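Local coordinates for anopheles Plasmodium-responsive Leucine-rich repeat protein 1B (Anopheles gambiae, PDB 4XGO) that probably takes part in the mosquito's response to Plasmodium as a protein-binding leucine-rich repeat protein, at residues 124-129 against 145-150; 108-113 against 132-137; 150-155 against 167-172. All blocks are in the same frame, centred on the assembly; numbering follows the deposited sequence. Where two conformers were deposited one is given.

In the fold
From the N terminus, 108-113 comes first, then 124-129, the end of strand 123-125 and its turn, and then 132-137, which returns alongside 108-113 and closes contact 2. Contact 1 closes when 145-150 comes up beside 124-129, so the loops of contacts 1 and 2 cross, as expected where successive coils of a leucine-rich repeat solenoid stack. Contact 3 follows in series: it starts at Asn150, the last residue of contact 1, and closes when 167-172 lies against 150-155. Contact 1 joins parallel strands and the asparagine turns after them, whereas contact 2 joins the chain leaving them and contact 3 also takes in the next turn. Leu136 packs on Leu124 and Val145, linking contacts 2 and 1.

Contact 1 of 3, residues 124-129 against 145-150; sequences LQLSSN and VNVSYN. With NAG (2-acetamido-2-deoxy-beta-D-glucopyranose), chain C; NAG (2-acetamido-2-deoxy-beta-D-glucopyranose), chain B; GOL (glycerol), chain I.
The amide nitrogen ND2 of Asn150 is gripped by two hydrogen bonds, one for each hydrogen. ND2 of Asn150 reaches O of Leu126 at 3.0 Å and, nearly straight at 177°, O of Val147. Both oxygens lie close to the amide plane of Asn150, although ND2 stands above the plane of each carbonyl. OD1 completes the site by accepting from N of Leu131 and, weakly, from N of Asn129. Asparagine suits this buried place because one flat group both donates and accepts. Leu126 O also receives ND2 of Asn129, which begins to spell out the asparagine ladder of leucine-rich repeats.

Before this turn the strands run parallel: N of Asn146 bonds O of Leu124, and N of Leu126 bonds O of Asn146 at 2.8 Å. Leu124 and Val145 share one face with the apolar interior. On the other face, Gln125 and Asn146 hold their amides at right angles. Gln125 bends at chi2 (-66°), and its OE1 makes a very short contact with O2 of a glycerol, probably from the crystallisation liquor, that also accepts ND2 of Asn146.

Asn146 ND2 is bonded covalently to C1 of the first N-acetylglucosamine (1.4 Å). OD1 of Asn146 accepts the backbone N of Ser148, making an Asx turn, and OG of Ser148 at 2.9 Å, on a lone pair. The second sugar places its methyl C8 over one face of the Tyr149 ring. Asn146-Val147-Ser148 is thus an occupied N-glycosylation sequon, in which serine's hydroxyl still holds the linked amide's oxygen and probably helps fix its rotation.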
loop_
_atom_site.group_PDB
_atom_site.type_symbol
_atom_site.label_atom_id
_atom_site.label_comp_id
_atom_site.label_asym_id
_atom_site.label_seq_id
_atom_site.Cartn_x
_atom_site.Cartn_y
_atom_site.Cartn_z
ATOM N N LEU A 124 9.425 -11.500 16.454
ATOM C CA LEU A 124 10.201 -10.789 15.468
ATOM C C LEU A 124 9.395 -10.699 14.167
ATOM O O LEU A 124 8.996 -11.732 13.594
ATOM C CB LEU A 124 11.523 -11.506 15.239
ATOM C CG LEU A 124 12.466 -10.914 14.202
ATOM C CD1 LEU A 124 12.823 -9.468 14.503
ATOM C CD2 LEU A 124 13.720 -11.769 14.106
ATOM N N GLN A 125 9.166 -9.468 13.732
ATOM C CA GLN A 125 8.362 -9.189 12.547
ATOM C C GLN A 125 9.213 -8.425 11.555
ATOM O O GLN A 125 9.609 -7.280 11.826
ATOM C CB GLN A 125 7.155 -8.343 12.930
ATOM C CG GLN A 125 6.234 -9.002 13.935
ATOM C CD GLN A 125 5.571 -10.222 13.372
ATOM O OE1 GLN A 125 4.955 -10.165 12.300
ATOM N NE2 GLN A 125 5.690 -11.351 14.084
ATOM N N LEU A 126 9.524 -9.073 10.430
ATOM C CA LEU A 126 10.366 -8.523 9.385
ATOM C C LEU A 126 9.730 -8.678 8.007
ATOM O O LEU A 126 10.440 -8.619 6.980
ATOM C CB LEU A 126 11.723 -9.227 9.394
ATOM C CG LEU A 126 12.599 -8.954 10.627
ATOM C CD1 LEU A 126 13.833 -9.828 10.642
ATOM C CD2 LEU A 126 12.973 -7.489 10.695
ATOM N N SER A 127 8.409 -8.852 7.968
ATOM C CA SER A 127 7.741 -9.065 6.696
ATOM C C SER A 127 7.860 -7.831 5.793
ATOM O O SER A 127 7.991 -6.715 6.261
ATOM C CB SER A 127 6.274 -9.429 6.910
ATOM O OG SER A 127 5.560 -8.307 7.383
ATOM N N SER A 128 7.842 -8.069 4.481
ATOM C CA SER A 128 7.753 -6.998 3.490
ATOM C C SER A 128 8.957 -6.062 3.545
ATOM O O SER A 128 8.821 -4.844 3.611
ATOM C CB SER A 128 6.431 -6.226 3.596
ATOM O OG SER A 128 5.311 -7.074 3.379
ATOM N N ASN A 129 10.133 -6.657 3.524
ATOM C CA ASN A 129 11.369 -5.945 3.261
ATOM C C ASN A 129 11.973 -6.490 1.951
ATOM O O ASN A 129 11.223 -6.928 1.072
ATOM C CB ASN A 129 12.290 -6.119 4.454
ATOM C CG ASN A 129 11.909 -5.212 5.605
ATOM O OD1 ASN A 129 12.216 -4.031 5.584
ATOM N ND2 ASN A 129 11.292 -5.768 6.618
ATOM N N VAL A 145 7.725 -15.790 14.633
ATOM C CA VAL A 145 8.549 -15.117 13.671
ATOM C C VAL A 145 7.814 -14.952 12.331
ATOM O O VAL A 145 7.187 -15.892 11.845
ATOM C CB VAL A 145 9.841 -15.911 13.413
ATOM C CG1 VAL A 145 10.646 -15.219 12.339
ATOM C CG2 VAL A 145 10.664 -16.037 14.701
ATOM N N ASN A 146 7.922 -13.773 11.727
ATOM C CA ASN A 146 7.341 -13.539 10.421
ATOM C C ASN A 146 8.375 -12.873 9.547
ATOM O O ASN A 146 8.785 -11.729 9.820
ATOM C CB ASN A 146 6.076 -12.686 10.566
ATOM C CG ASN A 146 5.242 -12.641 9.310
ATOM O OD1 ASN A 146 5.732 -12.875 8.186
ATOM N ND2 ASN A 146 3.949 -12.358 9.506
ATOM N N VAL A 147 8.817 -13.595 8.508
ATOM C CA VAL A 147 9.722 -13.072 7.512
ATOM C C VAL A 147 9.114 -13.170 6.102
ATOM O O VAL A 147 9.841 -13.225 5.114
ATOM C CB VAL A 147 11.125 -13.743 7.546
ATOM C CG1 VAL A 147 11.844 -13.419 8.851
ATOM C CG2 VAL A 147 11.050 -15.263 7.339
ATOM N N SER A 148 7.783 -13.124 6.022
ATOM C CA SER A 148 7.096 -13.244 4.743
ATOM C C SER A 148 7.380 -12.037 3.856
ATOM O O SER A 148 7.722 -10.986 4.351
ATOM C CB SER A 148 5.584 -13.419 4.930
ATOM O OG SER A 148 4.962 -12.260 5.484
ATOM N N TYR A 149 7.259 -12.220 2.541
ATOM C CA TYR A 149 7.462 -11.158 1.559
ATOM C C TYR A 149 8.880 -10.568 1.637
ATOM O O TYR A 149 9.081 -9.379 1.842
ATOM C CB TYR A 149 6.378 -10.084 1.666
ATOM C CG TYR A 149 4.994 -10.594 1.333
ATOM C CD1 TYR A 149 4.527 -10.574 0.021
ATOM C CD2 TYR A 149 4.162 -11.104 2.322
ATOM C CE1 TYR A 149 3.253 -11.032 -0.290
ATOM C CE2 TYR A 149 2.877 -11.548 2.013
ATOM C CZ TYR A 149 2.456 -11.511 0.697
ATOM O OH TYR A 149 1.185 -11.948 0.356
ATOM N N ASN A 150 9.854 -11.436 1.426
ATOM C CA ASN A 150 11.249 -11.055 1.338
ATOM C C ASN A 150 11.882 -11.789 0.154
ATOM O O ASN A 150 11.145 -12.283 -0.743
ATOM C CB ASN A 150 11.911 -11.309 2.688
ATOM C CG ASN A 150 11.661 -10.176 3.654
ATOM O OD1 ASN A 150 12.115 -9.052 3.420
ATOM N ND2 ASN A 150 10.957 -10.452 4.725
HETATM C C1 NAG C . 3.000 -12.267 8.419
HETATM C C2 NAG C . 1.589 -12.625 8.884
HETATM C C3 NAG C . 0.590 -12.404 7.744
HETATM C C4 NAG C . 0.686 -10.986 7.202
HETATM C C5 NAG C . 2.154 -10.643 6.927
HETATM C C6 NAG C . 2.276 -9.160 6.565
HETATM C C7 NAG C . 0.847 -14.510 10.234
HETATM C C8 NAG C . 0.807 -15.992 10.429
HETATM N N2 NAG C . 1.516 -14.024 9.199
HETATM O O3 NAG C . -0.732 -12.711 8.156
HETATM O O4 NAG C . 0.031 -10.905 5.930
HETATM O O5 NAG C . 2.983 -10.909 8.049
HETATM O O6 NAG C . 2.539 -9.152 5.175
HETATM O O7 NAG C . 0.270 -13.784 11.031
HETATM C C1 NAG B . -1.194 -10.163 5.955
HETATM C C2 NAG B . -1.523 -9.721 4.537
HETATM C C3 NAG B . -2.825 -8.922 4.532
HETATM C C4 NAG B . -3.924 -9.529 5.412
HETATM C C5 NAG B . -3.412 -10.175 6.703
HETATM C C6 NAG B . -4.463 -11.094 7.314
HETATM C C7 NAG B . 0.149 -9.029 2.854
HETATM C C8 NAG B . 1.270 -8.088 2.513
HETATM N N2 NAG B . -0.433 -8.887 4.049
HETATM O O3 NAG B . -3.287 -8.817 3.200
HETATM O O4 NAG B . -4.854 -8.515 5.742
HETATM O O5 NAG B . -2.260 -10.947 6.444
HETATM O O6 NAG B . -4.088 -11.429 8.632
HETATM O O7 NAG B . -0.179 -9.873 2.034
HETATM C C1 GOL I . 2.759 -12.944 13.938
HETATM O O1 GOL I . 3.392 -14.014 13.219
HETATM C C2 GOL I . 2.066 -12.000 12.964
HETATM O O2 GOL I . 2.975 -11.513 11.967
HETATM C C3 GOL I . 1.444 -10.841 13.733
HETATM O O3 GOL I . 0.213 -10.469 13.102
#

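Contact 2 of 3, residues 108-113 against 132-137; sequences ERIEDD and THVDLA
Adjacent coils of the leucine-rich repeat solenoid stack here, along the chain that leaves their asparagine turns. Backbone hydrogen bonds set the register: N of Thr132 reaches O of Glu108 at 2.9 Å, and N of Ile110 reaches O of His133, almost along the C=O axis. The amide N of His133, buried between the coils, has no partner.

The apolar part is small. Ile110 and Val134 lie side by side and point the same way, CB of the isoleucine meeting CG2 of the valine at 3.8 Å. Branching at CB lets Ile110 and Val134 bring their hydrocarbon together right beside the backbone.

Stacking and charge dominate the outer surface. The guanidinium of Arg109 lies flat over one face of the His133 ring, their planes only 6° apart and their centres 4.5 Å. The arginine chain bends at chi3 (55°) to come over the ring, and Glu111 holds the group from its edge: NE donates to OE2 and NH2 to OE1, each carboxylate oxygen using its syn lone pair. This side-on salt bridge probably offsets the positive charge beside the imidazole. NE2 of His133, whose CG is anti to the backbone N (chi1 179°), donates to OD1 of Asp112 at 2.7 Å, on its syn lone pair, while ND1 bonds a glycerol. Such a short carboxylate bond may raise the pKa of the histidine.

Water joins the rest. One molecule links Arg109 NH1 with Thr132 OG1. Another sits in a three-way site, donating to O of Ile110 (2.6 Å) and OD1 of Asp112 while accepting from N of Asp135.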
loop_
_atom_site.group_PDB
_atom_site.type_symbol
_atom_site.label_atom_id
_atom_site.label_comp_id
_atom_site.label_asym_id
_atom_site.label_seq_id
_atom_site.Cartn_x
_atom_site.Cartn_y
_atom_site.Cartn_z
ATOM N N GLU A 108 17.771 -5.060 3.513
ATOM C CA GLU A 108 18.427 -6.012 2.591
ATOM C C GLU A 108 19.035 -7.175 3.363
ATOM O O GLU A 108 19.002 -8.314 2.909
ATOM C CB GLU A 108 19.492 -5.286 1.772
ATOM C CG GLU A 108 18.930 -4.089 1.019
ATOM C CD GLU A 108 19.985 -3.196 0.408
ATOM O OE1 GLU A 108 21.176 -3.600 0.331
ATOM O OE2 GLU A 108 19.614 -2.077 -0.013
ATOM N N ARG A 109 19.615 -6.891 4.525
ATOM C CA ARG A 109 20.252 -7.918 5.340
ATOM C C ARG A 109 20.080 -7.632 6.819
ATOM O O ARG A 109 19.993 -6.484 7.210
ATOM C CB ARG A 109 21.754 -7.974 5.042
ATOM C CG ARG A 109 22.138 -8.466 3.659
ATOM C CD ARG A 109 23.648 -8.313 3.448
ATOM N NE ARG A 109 24.400 -8.994 4.504
ATOM C CZ ARG A 109 24.768 -10.273 4.497
ATOM N NH1 ARG A 109 24.516 -11.068 3.476
ATOM N NH2 ARG A 109 25.445 -10.755 5.530
ATOM N N ILE A 110 20.038 -8.696 7.613
ATOM C CA ILE A 110 20.236 -8.634 9.059
ATOM C C ILE A 110 21.530 -9.352 9.346
ATOM O O ILE A 110 21.613 -10.567 9.145
ATOM C CB ILE A 110 19.142 -9.399 9.830
ATOM C CG1 ILE A 110 17.754 -8.839 9.528
ATOM C CG2 ILE A 110 19.434 -9.390 11.329
ATOM C CD1 ILE A 110 17.531 -7.411 9.935
ATOM N N GLU A 111 22.538 -8.626 9.829
ATOM C CA GLU A 111 23.833 -9.257 10.128
ATOM C C GLU A 111 23.743 -10.166 11.348
ATOM O O GLU A 111 22.917 -9.970 12.239
ATOM C CB GLU A 111 24.932 -8.220 10.332
ATOM C CG GLU A 111 25.095 -7.238 9.177
ATOM C CD GLU A 111 25.335 -7.904 7.834
ATOM O OE1 GLU A 111 25.818 -9.070 7.762
ATOM O OE2 GLU A 111 25.045 -7.245 6.829
ATOM N N ASP A 112 24.613 -11.166 11.378
ATOM C CA ASP A 112 24.525 -12.239 12.357
ATOM C C ASP A 112 24.682 -11.810 13.827
ATOM O O ASP A 112 24.204 -12.519 14.696
ATOM C CB ASP A 112 25.519 -13.357 12.022
ATOM C CG ASP A 112 25.148 -14.122 10.766
ATOM O OD1 ASP A 112 24.100 -13.838 10.117
ATOM O OD2 ASP A 112 25.915 -15.052 10.429
ATOM N N ASP A 113 25.329 -10.675 14.102
ATOM C CA ASP A 113 25.490 -10.205 15.497
ATOM C C ASP A 113 24.359 -9.265 15.981
ATOM O O ASP A 113 24.351 -8.825 17.128
ATOM C CB ASP A 113 26.886 -9.599 15.730
ATOM C CG ASP A 113 27.169 -8.351 14.889
ATOM O OD1 ASP A 113 26.323 -7.918 14.076
ATOM O OD2 ASP A 113 28.296 -7.811 15.037
ATOM N N THR A 132 17.668 -10.727 1.928
ATOM C CA THR A 132 18.312 -11.898 1.333
ATOM C C THR A 132 19.087 -12.716 2.357
ATOM O O THR A 132 19.556 -13.816 2.054
ATOM C CB THR A 132 19.289 -11.461 0.240
ATOM O OG1 THR A 132 20.227 -10.534 0.796
ATOM C CG2 THR A 132 18.527 -10.821 -0.916
ATOM N N HIS A 133 19.268 -12.167 3.553
ATOM C CA HIS A 133 19.957 -12.861 4.603
ATOM C C HIS A 133 19.393 -12.474 5.962
ATOM O O HIS A 133 19.335 -11.295 6.292
ATOM C CB HIS A 133 21.445 -12.496 4.589
ATOM C CG HIS A 133 22.226 -13.163 5.671
ATOM N ND1 HIS A 133 22.696 -14.457 5.556
ATOM C CD2 HIS A 133 22.574 -12.746 6.910
ATOM C CE1 HIS A 133 23.340 -14.788 6.664
ATOM N NE2 HIS A 133 23.271 -13.772 7.503
ATOM N N VAL A 134 18.991 -13.484 6.724
ATOM C CA VAL A 134 18.748 -13.362 8.144
ATOM C C VAL A 134 18.881 -14.751 8.769
ATOM O O VAL A 134 18.129 -15.665 8.414
ATOM C CB VAL A 134 17.390 -12.711 8.489
ATOM C CG1 VAL A 134 16.224 -13.429 7.828
ATOM C CG2 VAL A 134 17.227 -12.647 10.002
ATOM N N ASP A 135 19.850 -14.912 9.666
ATOM C CA ASP A 135 20.064 -16.206 10.328
ATOM C C ASP A 135 19.268 -16.262 11.626
ATOM O O ASP A 135 19.775 -15.923 12.710
ATOM C CB ASP A 135 21.553 -16.477 10.597
ATOM C CG ASP A 135 21.799 -17.899 11.115
ATOM O OD1 ASP A 135 20.826 -18.579 11.492
ATOM O OD2 ASP A 135 22.972 -18.351 11.136
ATOM N N LEU A 136 18.006 -16.678 11.505
ATOM C CA LEU A 136 17.108 -16.755 12.653
ATOM C C LEU A 136 17.547 -17.814 13.657
ATOM O O LEU A 136 17.246 -17.707 14.843
ATOM C CB LEU A 136 15.668 -17.064 12.196
ATOM C CG LEU A 136 15.035 -16.094 11.203
ATOM C CD1 LEU A 136 13.792 -16.722 10.559
ATOM C CD2 LEU A 136 14.713 -14.777 11.904
ATOM N N ALA A 137 18.276 -18.819 13.175
ATOM C CA ALA A 137 18.704 -19.951 14.003
ATOM C C ALA A 137 19.673 -19.550 15.113
ATOM O O ALA A 137 19.836 -20.266 16.091
ATOM C CB ALA A 137 19.317 -21.037 13.127
HETATM O O HOH W 1 22.836 -11.171 1.077
HETATM O O HOH W 2 21.554 -12.745 10.554
HETATM O O HOH W 3 24.941 -17.007 8.712
#

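Contact 3 of 3, residues 150-155 against 167-172; sequences NLLSTL and SHNTIN
His168 opens the contact with its backbone alone: its O accepts N of Asn150 at 3.2 Å, a somewhat bent bond. Its ring turns outward, stacking between those of Tyr149 and His189, a row in which a flat aromatic group fits well.

Asn169 is the next rung of the asparagine ladder of this leucine-rich repeat solenoid. With CG anti to its own carbonyl carbon, chi1 -86°, the side chain lies alongside Leu152, and OD1 of Asn169 takes the N-H of that leucine at 2.9 Å, although its exact place is less sure. ND2 gives its hydrogens to O of Val147 and O of Ala166, so the buried amide is satisfied by backbone on two coils.

At Thr170 the N-H bonds O of Leu152, nearly along the C=O axis. OG1 of Thr170, in the crowded position between backbone N and carbonyl carbon (chi1 59°), lies 3.1 Å from O of Leu152. OG1 of Thr170 and OG of Ser153 are hydrogen-bonded at 3.0 Å, either one possibly the donor. A water bonded to this OG1 also donates to O of Leu151. A small hydroxyl residue suits this partly exposed margin, where several oxygens meet.

Ile171 turns inward. CG1 of Ile171 lies 4.2 Å from CB of Leu152, and its CD1 touches CB of Leu155 at 4.0 Å, so one branched side chain spans two leucines of the preceding coil. Asn172 ends the segment with its N-H on O of Ser153 (3.0 Å), just before strands 154-156 and 173-175 pair in parallel. Backbone groups are thus matched coil to coil by main-chain and asparagine bonds, with hydrocarbon inside and a hydrated hydroxyl cluster at the partly exposed edge.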
loop_
_atom_site.group_PDB
_atom_site.type_symbol
_atom_site.label_atom_id
_atom_site.label_comp_id
_atom_site.label_asym_id
_atom_site.label_seq_id
_atom_site.Cartn_x
_atom_site.Cartn_y
_atom_site.Cartn_z
ATOM N N ASN A 150 9.854 -11.436 1.426
ATOM C CA ASN A 150 11.249 -11.055 1.338
ATOM C C ASN A 150 11.882 -11.789 0.154
ATOM O O ASN A 150 11.145 -12.283 -0.743
ATOM C CB ASN A 150 11.911 -11.309 2.688
ATOM C CG ASN A 150 11.661 -10.176 3.654
ATOM O OD1 ASN A 150 12.115 -9.052 3.420
ATOM N ND2 ASN A 150 10.957 -10.452 4.725
ATOM N N LEU A 151 13.208 -11.845 0.125
ATOM C CA LEU A 151 13.956 -12.489 -0.965
ATOM C C LEU A 151 14.874 -13.580 -0.458
ATOM O O LEU A 151 16.000 -13.761 -0.975
ATOM C CB LEU A 151 14.772 -11.437 -1.706
ATOM C CG LEU A 151 13.927 -10.349 -2.364
ATOM C CD1 LEU A 151 14.781 -9.180 -2.805
ATOM C CD2 LEU A 151 13.108 -10.879 -3.521
ATOM N N LEU A 152 14.415 -14.311 0.546
ATOM C CA LEU A 152 15.232 -15.328 1.197
ATOM C C LEU A 152 15.263 -16.591 0.337
ATOM O O LEU A 152 14.256 -16.958 -0.247
ATOM C CB LEU A 152 14.688 -15.671 2.585
ATOM C CG LEU A 152 14.682 -14.554 3.623
ATOM C CD1 LEU A 152 13.911 -14.969 4.871
ATOM C CD2 LEU A 152 16.105 -14.128 3.960
ATOM N N SER A 153 16.429 -17.226 0.260
ATOM C CA SER A 153 16.546 -18.500 -0.461
ATOM C C SER A 153 16.850 -19.637 0.498
ATOM O O SER A 153 16.611 -20.789 0.176
ATOM C CB SER A 153 17.613 -18.411 -1.547
ATOM O OG SER A 153 17.182 -17.556 -2.599
ATOM N N THR A 154 17.410 -19.324 1.667
ATOM C CA THR A 154 17.692 -20.340 2.666
ATOM C C THR A 154 16.964 -19.938 3.937
ATOM O O THR A 154 16.997 -18.773 4.319
ATOM C CB THR A 154 19.197 -20.476 2.922
ATOM O OG1 THR A 154 19.828 -20.910 1.707
ATOM C CG2 THR A 154 19.472 -21.483 4.016
ATOM N N LEU A 155 16.302 -20.890 4.576
ATOM C CA LEU A 155 15.597 -20.607 5.831
ATOM C C LEU A 155 16.198 -21.433 6.952
ATOM O O LEU A 155 16.035 -22.653 6.982
ATOM C CB LEU A 155 14.104 -20.910 5.682
ATOM C CG LEU A 155 13.238 -20.662 6.922
ATOM C CD1 LEU A 155 13.195 -19.167 7.240
ATOM C CD2 LEU A 155 11.845 -21.217 6.714
ATOM N N SER A 167 6.395 -17.260 4.092
ATOM C CA SER A 167 5.696 -17.322 2.812
ATOM C C SER A 167 6.177 -16.187 1.930
ATOM O O SER A 167 6.740 -15.197 2.426
ATOM C CB SER A 167 4.169 -17.251 3.002
ATOM O OG SER A 167 3.721 -16.029 3.582
ATOM N N HIS A 168 6.021 -16.360 0.625
ATOM C CA HIS A 168 6.374 -15.324 -0.329
ATOM C C HIS A 168 7.866 -14.941 -0.227
ATOM O O HIS A 168 8.234 -13.780 -0.057
ATOM C CB HIS A 168 5.465 -14.117 -0.180
ATOM C CG HIS A 168 4.017 -14.428 -0.395
ATOM N ND1 HIS A 168 3.428 -14.351 -1.634
ATOM C CD2 HIS A 168 3.040 -14.801 0.461
ATOM C CE1 HIS A 168 2.150 -14.664 -1.538
ATOM N NE2 HIS A 168 1.886 -14.928 -0.272
ATOM N N ASN A 169 8.713 -15.951 -0.334
ATOM C CA ASN A 169 10.163 -15.751 -0.482
ATOM C C ASN A 169 10.594 -16.556 -1.715
ATOM O O ASN A 169 9.745 -16.848 -2.560
ATOM C CB ASN A 169 10.879 -16.179 0.795
ATOM C CG ASN A 169 10.928 -15.068 1.829
ATOM O OD1 ASN A 169 11.774 -14.166 1.758
ATOM N ND2 ASN A 169 9.998 -15.109 2.779
ATOM N N THR A 170 11.872 -16.892 -1.831
ATOM C CA THR A 170 12.357 -17.806 -2.887
ATOM C C THR A 170 13.095 -18.980 -2.256
ATOM O O THR A 170 14.169 -19.417 -2.736
ATOM C CB THR A 170 13.266 -17.086 -3.914
ATOM O OG1 THR A 170 14.414 -16.512 -3.274
ATOM C CG2 THR A 170 12.505 -15.990 -4.612
ATOM N N ILE A 171 12.535 -19.495 -1.170
ATOM C CA ILE A 171 13.227 -20.482 -0.353
ATOM C C ILE A 171 13.305 -21.832 -1.074
ATOM O O ILE A 171 12.284 -22.344 -1.526
ATOM C CB ILE A 171 12.526 -20.628 1.007
ATOM C CG1 ILE A 171 12.704 -19.338 1.817
ATOM C CG2 ILE A 171 13.050 -21.796 1.810
ATOM C CD1 ILE A 171 11.707 -19.189 2.952
ATOM N N ASN A 172 14.522 -22.361 -1.201
ATOM C CA ASN A 172 14.730 -23.741 -1.694
ATOM C C ASN A 172 15.447 -24.670 -0.709
ATOM O O ASN A 172 15.600 -25.862 -0.974
ATOM C CB ASN A 172 15.445 -23.709 -3.034
ATOM C CG ASN A 172 16.736 -22.913 -2.999
ATOM O OD1 ASN A 172 17.371 -22.759 -1.965
ATOM N ND2 ASN A 172 17.127 -22.397 -4.148
HETATM O O HOH W 4 16.066 -14.532 -3.976
#